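Local structure of KLLA0E08119p (Kluyveromyces lactis, 3VA7) at residues A[788-793]-A[843-848]; A[253-258]-A[327-332]; A[1033-1038]-A[1042-1047]. The protein probably carboxylates urea to urea-1-carboxylate using biotin, ATP and bicarbonate, this chain being the urea carboxylase part of a longer bifunctional urea-degrading enzyme. All coordinates share one frame; numbering follows the deposited sequence.

Contact 1 of 3, residues A[788-793]-A[843-848]. With NA (sodium ion), chain K.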
# COMPACT_ATOMS: atom_id res chain seq x y z
N VAL A 788 -30.81 22.01 8.79
CA VAL A 788 -29.72 22.96 9.00
C VAL A 788 -28.40 22.34 8.50
O VAL A 788 -27.60 23.00 7.87
CB VAL A 788 -29.65 23.42 10.47
CG1 VAL A 788 -28.36 24.14 10.74
CG2 VAL A 788 -30.82 24.31 10.74
N ALA A 789 -28.22 21.06 8.77
CA ALA A 789 -27.04 20.35 8.40
C ALA A 789 -26.86 20.33 6.87
O ALA A 789 -25.75 20.47 6.38
CB ALA A 789 -27.13 18.96 8.96
N ARG A 790 -27.96 20.23 6.13
CA ARG A 790 -27.91 20.27 4.63
C ARG A 790 -27.57 21.64 4.12
O ARG A 790 -26.85 21.79 3.12
CB ARG A 790 -29.23 19.78 4.03
CG ARG A 790 -29.57 18.34 4.50
CD ARG A 790 -28.57 17.40 3.87
NE ARG A 790 -28.66 17.68 2.44
CZ ARG A 790 -27.75 17.37 1.54
NH1 ARG A 790 -26.61 16.75 1.90
NH2 ARG A 790 -27.99 17.71 0.26
N GLN A 791 -28.06 22.65 4.84
CA GLN A 791 -27.88 24.07 4.45
C GLN A 791 -26.40 24.40 4.45
O GLN A 791 -25.89 24.94 3.45
CB GLN A 791 -28.64 25.02 5.40
CG GLN A 791 -30.10 25.32 5.02
CD GLN A 791 -30.90 25.94 6.18
OE1 GLN A 791 -31.93 25.39 6.57
NE2 GLN A 791 -30.42 27.06 6.73
N LEU A 792 -25.72 24.07 5.56
CA LEU A 792 -24.29 24.32 5.67
C LEU A 792 -23.58 23.63 4.50
O LEU A 792 -22.79 24.24 3.77
CB LEU A 792 -23.78 23.80 7.01
CG LEU A 792 -24.27 24.50 8.28
CD1 LEU A 792 -24.10 23.66 9.55
CD2 LEU A 792 -23.53 25.81 8.46
N LYS A 793 -23.92 22.37 4.29
CA LYS A 793 -23.25 21.59 3.29
C LYS A 793 -23.39 22.22 1.94
O LYS A 793 -22.40 22.44 1.25
CB LYS A 793 -23.83 20.18 3.25
CG LYS A 793 -22.93 19.18 2.62
CD LYS A 793 -23.31 18.96 1.18
CE LYS A 793 -22.19 18.18 0.51
NZ LYS A 793 -22.65 17.63 -0.76
N ALA A 843 -28.58 8.83 11.87
CA ALA A 843 -27.15 8.59 12.09
C ALA A 843 -26.30 9.45 11.20
O ALA A 843 -25.61 8.96 10.30
CB ALA A 843 -26.82 7.09 11.87
N GLY A 844 -26.36 10.74 11.45
CA GLY A 844 -25.65 11.69 10.62
C GLY A 844 -26.52 12.28 9.53
O GLY A 844 -27.49 11.72 9.10
N ASP A 845 -26.17 13.48 9.17
CA ASP A 845 -26.56 14.19 7.96
C ASP A 845 -26.82 13.22 6.71
O ASP A 845 -27.58 13.53 5.80
CB ASP A 845 -25.32 15.12 7.78
CG ASP A 845 -25.48 16.11 6.73
OD1 ASP A 845 -25.64 17.27 7.07
OD2 ASP A 845 -25.43 15.80 5.51
N ARG A 846 -26.12 12.07 6.66
CA ARG A 846 -26.00 11.24 5.43
C ARG A 846 -26.54 9.81 5.55
O ARG A 846 -26.42 9.02 4.60
CB ARG A 846 -24.53 11.10 5.00
CG ARG A 846 -23.98 12.24 4.16
CD ARG A 846 -22.51 12.14 3.95
NE ARG A 846 -21.81 12.40 5.21
CZ ARG A 846 -20.47 12.39 5.34
NH1 ARG A 846 -19.69 12.14 4.29
NH2 ARG A 846 -19.94 12.69 6.52
N TYR A 847 -27.12 9.45 6.69
CA TYR A 847 -27.50 8.06 6.82
C TYR A 847 -28.56 7.87 7.83
O TYR A 847 -28.67 8.63 8.81
CB TYR A 847 -26.37 7.23 7.43
CG TYR A 847 -24.94 7.49 7.08
CD1 TYR A 847 -24.24 8.63 7.58
CD2 TYR A 847 -24.27 6.55 6.32
CE1 TYR A 847 -22.93 8.82 7.28
CE2 TYR A 847 -22.93 6.70 6.04
CZ TYR A 847 -22.26 7.81 6.52
OH TYR A 847 -20.95 7.87 6.17
N ILE A 848 -29.26 6.76 7.63
CA ILE A 848 -30.25 6.26 8.55
C ILE A 848 -29.78 4.85 8.92
O ILE A 848 -29.46 4.06 8.04
CB ILE A 848 -31.67 6.17 7.88
CG1 ILE A 848 -32.24 7.59 7.53
CG2 ILE A 848 -32.63 5.38 8.71
CD1 ILE A 848 -33.81 7.61 7.10
NA NA K . -25.16 16.20 3.51
O HOH W 1 -24.04 15.26 0.97
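The backbones come together at one place, where the CA atoms of Ala789 and Asp845 lie 6.2 Å apart and an early turn of helix 786-802 meets the tip of a loop. That loop is a type I beta turn from Gly844 to Tyr847, closed on its strand side by the bond from Ala843 N to Tyr847 O at 3.1 Å. Gly844 enters the turn with a positive phi of 95°, which a residue with a side chain would adopt only under strain. Asp845 does the reaching: with CG anti to the backbone N (chi1 -172°), its carboxylate extends to the helix, where OD1 faces the CB methyl of Ala789. Alanine, with only a methyl, suits a place where the backbones come this near. The turn joins strands 838-842 and 847-852 of an antiparallel sheet in the region of carboxyltransferase subdomains C and D, so this is a beta hairpin whose tip carries a sodium ligand. Asp845 OD2 binds the sodium ion at 2.1 Å, and Glu764 supplies a second carboxylate oxygen. Arg790 bends at chi2 and chi3 to bring its guanidinium alongside the ion, its plane turned 56° from that of the carboxylate. The modelled Arg790 NH1 lies 2.2 Å from the sodium ion, a doubtful bond because a protonated guanidinium nitrogen has no lone pair ready for a cation. Arg790 NH1 also donates to a water at 3.1 Å, which is itself a long sodium ligand. Lys793 reaches this water only weakly through NZ, which also forms a salt bridge with Asp797.

Contact 2 of 3, residues A[253-258]-A[327-332]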
# COMPACT_ATOMS: atom_id res chain seq x y z
N GLY A 253 24.79 -9.37 -37.29
CA GLY A 253 24.42 -7.99 -37.49
C GLY A 253 25.20 -7.07 -36.54
O GLY A 253 26.02 -7.54 -35.72
N GLU A 254 24.95 -5.77 -36.64
CA GLU A 254 25.62 -4.81 -35.76
C GLU A 254 24.61 -3.99 -35.00
O GLU A 254 23.47 -3.76 -35.45
CB GLU A 254 26.57 -3.88 -36.54
CG GLU A 254 25.91 -2.63 -37.11
CD GLU A 254 24.98 -2.95 -38.27
OE1 GLU A 254 24.86 -4.14 -38.68
OE2 GLU A 254 24.37 -1.99 -38.80
N ARG A 255 25.04 -3.52 -33.84
CA ARG A 255 24.19 -2.77 -32.98
C ARG A 255 25.01 -1.58 -32.60
O ARG A 255 26.22 -1.69 -32.43
CB ARG A 255 23.82 -3.57 -31.72
CG ARG A 255 23.11 -4.86 -32.03
CD ARG A 255 22.73 -5.66 -30.79
NE ARG A 255 23.86 -6.25 -30.08
CZ ARG A 255 24.11 -7.55 -29.99
NH1 ARG A 255 23.30 -8.46 -30.57
NH2 ARG A 255 25.17 -7.97 -29.30
N ASP A 256 24.33 -0.44 -32.46
CA ASP A 256 24.91 0.74 -31.89
C ASP A 256 24.48 0.87 -30.41
O ASP A 256 23.31 0.80 -30.08
CB ASP A 256 24.41 1.90 -32.70
CG ASP A 256 25.03 3.18 -32.32
OD1 ASP A 256 24.89 3.63 -31.15
OD2 ASP A 256 25.65 3.74 -33.23
N CYS A 257 25.46 1.09 -29.54
CA CYS A 257 25.27 1.09 -28.11
C CYS A 257 25.92 2.32 -27.54
O CYS A 257 26.38 2.35 -26.39
CB CYS A 257 25.85 -0.18 -27.50
SG CYS A 257 25.07 -1.75 -28.11
N SER A 258 25.92 3.36 -28.35
CA SER A 258 26.48 4.66 -27.96
C SER A 258 25.80 5.33 -26.75
O SER A 258 26.48 6.01 -25.98
CB SER A 258 26.49 5.60 -29.16
OG SER A 258 26.78 4.89 -30.36
N PRO A 327 18.24 -8.86 -27.86
CA PRO A 327 16.92 -8.92 -28.53
C PRO A 327 16.70 -8.01 -29.72
O PRO A 327 15.90 -8.36 -30.58
CB PRO A 327 15.94 -8.53 -27.43
CG PRO A 327 16.66 -8.86 -26.08
CD PRO A 327 18.12 -8.58 -26.41
N ILE A 328 17.42 -6.91 -29.87
CA ILE A 328 17.13 -6.09 -31.07
C ILE A 328 17.54 -6.81 -32.36
O ILE A 328 16.81 -6.80 -33.39
CB ILE A 328 17.68 -4.66 -31.00
CG1 ILE A 328 19.19 -4.63 -30.84
CG2 ILE A 328 17.02 -3.91 -29.85
CD1 ILE A 328 19.75 -3.27 -30.97
N THR A 329 18.70 -7.49 -32.28
CA THR A 329 19.19 -8.38 -33.32
C THR A 329 18.13 -9.45 -33.67
O THR A 329 17.87 -9.74 -34.88
CB THR A 329 20.54 -9.02 -32.87
OG1 THR A 329 21.50 -7.98 -32.62
CG2 THR A 329 21.10 -9.94 -33.90
N GLU A 330 17.51 -10.01 -32.64
CA GLU A 330 16.46 -11.04 -32.86
C GLU A 330 15.22 -10.46 -33.60
O GLU A 330 14.51 -11.17 -34.31
CB GLU A 330 16.05 -11.74 -31.55
CG GLU A 330 17.15 -12.58 -30.92
CD GLU A 330 16.71 -13.36 -29.67
OE1 GLU A 330 15.61 -13.06 -29.12
OE2 GLU A 330 17.46 -14.29 -29.24
N MET A 331 14.98 -9.17 -33.45
CA MET A 331 13.78 -8.62 -34.01
C MET A 331 14.08 -8.52 -35.48
O MET A 331 13.25 -8.93 -36.32
CB MET A 331 13.43 -7.23 -33.43
CG MET A 331 12.92 -7.21 -32.01
SD MET A 331 11.16 -7.65 -31.88
CE MET A 331 11.48 -9.39 -31.48
N VAL A 332 15.25 -7.97 -35.83
CA VAL A 332 15.50 -7.71 -37.25
C VAL A 332 15.83 -8.95 -38.13
O VAL A 332 15.72 -8.88 -39.36
CB VAL A 332 16.46 -6.57 -37.49
CG1 VAL A 332 16.01 -5.39 -36.69
CG2 VAL A 332 17.88 -6.97 -37.11
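Arg255 lays the aliphatic part of its side chain against Ile328, with CD 3.7 Å from Ile328 CG1, and then turns its charged end along the helix to Thr329. The bend is at chi3 (-70°), which separates the greasy methylenes from the guanidinium. Arg255 NH1 donates to Thr329 OG1 over 2.8 Å with an N-H...O angle of 153°, and the hydroxyl lies near the guanidinium edge, tilted 15° from its plane. Threonine suits this site because its OG1 faces the strand as an acceptor. Strand 249-261 belongs to the antiparallel sheet of the biotin carboxylase region, within its ATP-binding domain, and helix 326-333 packs across a face of that sheet. Ile328 also touches Thr270 and Ser363 on other strands of the sheet. The neighbouring strand 235-244 provides Glu238, in a salt bridge with Arg255 NE, and Gln240, whose OE1 accepts from NH1. An alanine at Arg255 is likely to leave Glu238 without its countercharge, Thr329 OG1 without its donor and the flank of Ile328 uncovered. An arginine can be buried here because its methylenes meet a hydrocarbon while its N-H groups find a carboxylate, an amide oxygen and a hydroxyl.

Contact 3 of 3, residues A[1033-1038]-A[1042-1047]. With URE (urea), chain C.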
# COMPACT_ATOMS: atom_id res chain seq x y z
N CYS A 1033 -13.12 -11.60 15.24
CA CYS A 1033 -12.60 -10.79 14.13
C CYS A 1033 -11.16 -11.15 13.77
O CYS A 1033 -10.43 -11.71 14.60
CB CYS A 1033 -12.67 -9.31 14.45
SG CYS A 1033 -11.35 -8.74 15.54
N ILE A 1034 -10.78 -10.87 12.53
CA ILE A 1034 -9.40 -10.93 12.09
C ILE A 1034 -9.03 -9.51 11.71
O ILE A 1034 -9.72 -8.89 10.91
CB ILE A 1034 -9.24 -11.83 10.88
CG1 ILE A 1034 -9.55 -13.27 11.28
CG2 ILE A 1034 -7.86 -11.71 10.35
CD1 ILE A 1034 -9.69 -14.24 10.10
N TYR A 1035 -7.98 -8.97 12.33
CA TYR A 1035 -7.56 -7.58 12.03
C TYR A 1035 -6.80 -7.59 10.70
O TYR A 1035 -5.63 -7.96 10.66
CB TYR A 1035 -6.72 -6.99 13.15
CG TYR A 1035 -7.48 -6.70 14.42
CD1 TYR A 1035 -7.64 -7.69 15.39
CD2 TYR A 1035 -8.04 -5.45 14.69
CE1 TYR A 1035 -8.34 -7.48 16.57
CE2 TYR A 1035 -8.77 -5.21 15.93
CZ TYR A 1035 -8.91 -6.26 16.85
OH TYR A 1035 -9.59 -6.15 18.06
N ASN A 1036 -7.46 -7.22 9.61
CA ASN A 1036 -6.80 -7.31 8.28
C ASN A 1036 -5.68 -6.30 8.03
O ASN A 1036 -4.92 -6.48 7.08
CB ASN A 1036 -7.80 -7.28 7.11
CG ASN A 1036 -8.61 -8.54 7.01
OD1 ASN A 1036 -8.25 -9.56 7.62
ND2 ASN A 1036 -9.72 -8.49 6.23
N ALA A 1037 -5.61 -5.25 8.85
CA ALA A 1037 -4.59 -4.20 8.64
C ALA A 1037 -3.54 -4.09 9.77
O ALA A 1037 -3.88 -4.24 10.95
CB ALA A 1037 -5.26 -2.88 8.45
N GLU A 1038 -2.31 -3.77 9.40
CA GLU A 1038 -1.22 -3.58 10.33
C GLU A 1038 -1.35 -2.21 11.03
O GLU A 1038 -1.44 -1.19 10.37
CB GLU A 1038 0.09 -3.65 9.56
CG GLU A 1038 1.34 -3.21 10.33
CD GLU A 1038 1.60 -4.04 11.59
OE1 GLU A 1038 1.99 -3.41 12.58
OE2 GLU A 1038 1.40 -5.30 11.62
N GLY A 1042 -8.15 -1.22 18.02
CA GLY A 1042 -8.84 -2.48 18.11
C GLY A 1042 -9.28 -2.58 19.55
O GLY A 1042 -8.65 -2.00 20.44
N GLY A 1043 -10.35 -3.33 19.79
CA GLY A 1043 -10.97 -3.35 21.08
C GLY A 1043 -11.29 -4.77 21.48
O GLY A 1043 -11.64 -5.01 22.64
N TYR A 1044 -11.18 -5.71 20.54
CA TYR A 1044 -11.46 -7.14 20.88
C TYR A 1044 -10.33 -7.79 21.76
O TYR A 1044 -9.17 -7.35 21.71
CB TYR A 1044 -11.63 -7.96 19.62
CG TYR A 1044 -12.98 -7.89 18.94
CD1 TYR A 1044 -13.56 -9.05 18.37
CD2 TYR A 1044 -13.68 -6.68 18.80
CE1 TYR A 1044 -14.78 -9.00 17.73
CE2 TYR A 1044 -14.90 -6.62 18.13
CZ TYR A 1044 -15.45 -7.79 17.60
OH TYR A 1044 -16.67 -7.77 16.96
N GLN A 1045 -10.71 -8.81 22.53
CA GLN A 1045 -9.78 -9.67 23.29
C GLN A 1045 -8.92 -10.49 22.36
O GLN A 1045 -9.42 -11.17 21.47
CB GLN A 1045 -10.55 -10.57 24.26
CG GLN A 1045 -11.47 -9.76 25.25
CD GLN A 1045 -10.69 -8.82 26.15
OE1 GLN A 1045 -11.24 -7.83 26.67
NE2 GLN A 1045 -9.42 -9.12 26.35
N LEU A 1046 -7.62 -10.40 22.53
CA LEU A 1046 -6.66 -10.97 21.60
C LEU A 1046 -6.24 -12.39 21.97
O LEU A 1046 -5.87 -12.67 23.08
CB LEU A 1046 -5.44 -10.05 21.45
CG LEU A 1046 -5.73 -8.57 21.23
CD1 LEU A 1046 -4.46 -7.76 21.21
CD2 LEU A 1046 -6.60 -8.28 19.94
N VAL A 1047 -6.21 -13.27 20.98
CA VAL A 1047 -6.26 -14.70 21.20
C VAL A 1047 -5.18 -15.38 20.34
O VAL A 1047 -4.67 -16.44 20.71
CB VAL A 1047 -7.70 -15.03 20.88
CG1 VAL A 1047 -7.95 -15.95 19.68
CG2 VAL A 1047 -8.51 -15.20 22.09
C URE C . -12.42 -4.43 16.86
O URE C . -12.47 -5.31 15.96
N1 URE C . -11.31 -4.13 17.48
N2 URE C . -13.45 -3.71 17.32
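Tyr1035 points its phenol across to the turn that opens the second segment, and there its OH accepts a hydrogen bond from Tyr1044 N at 3.0 Å. The bond is bent, with an N-H...O angle of 139°, and Arg1017 shares the same oxygen from outside the two segments. Gly1042 CA approaches the ring obliquely, 3.5 Å from Tyr1035 CE2, and any side chain at that position would run into the ring, so glycine suits the place. Cys1033 fills the other half of the interface. With its sulfur between the backbone N and the carbonyl carbon (chi1 79°), SG lies over one face of the Tyr1044 ring, 4.1 Å from its centroid and 29° off the normal. This sulfur-aromatic contact sets one wall of the urea pocket. Atom C of urea lies 3.2 Å from Tyr1044 CD2. Urea N1 donates to Tyr1035 OH in a weak bond. The far end of Tyr1044 is fixed by Asp728, to which its hydroxyl is hydrogen-bonded. Gly1042 also touches the biotin group, so the loop brings the urea pocket and the biotin pocket of the carboxyltransferase part together. All of this is buried, whereas the first segment beyond Tyr1035 diverges from the second and reaches solvent at the exposed Glu1038, whose carboxylate is hydrogen-bonded to the Tyr1019 hydroxyl and the backbone N of Arg1022. Leu1046 CD2 meets Tyr1035 CE1 at 3.9 Å, the two side chains crossing at about a right angle. Strands 1031-1034 and 1045-1049 both pair antiparallel with strand 1024-1028, one on each side of it, and Leu1046 extends the packing to helices 937-949 and 960-967.

Every touching residue of contacts 2 and 3 is buried, whereas contact 1 combines buried Ala789 and Asp845 with the partly exposed Arg790; no helix or strand is shared. Contact 2 belongs to the biotin carboxylase region, its centre 57 Å from that of contact 3 and 66 Å from that of contact 1, across the middle of the chain. Contacts 1 and 3 lie closer, centres 32 Å apart, and segment 843-848 shares carboxyltransferase subdomains C and D with contact 3. Chemistry follows place: carboxylates gather round an ion in contact 1, a charged side chain ties helix to sheet in contact 2, and aromatic rings with sulfur and glycine shape a substrate pocket in contact 3.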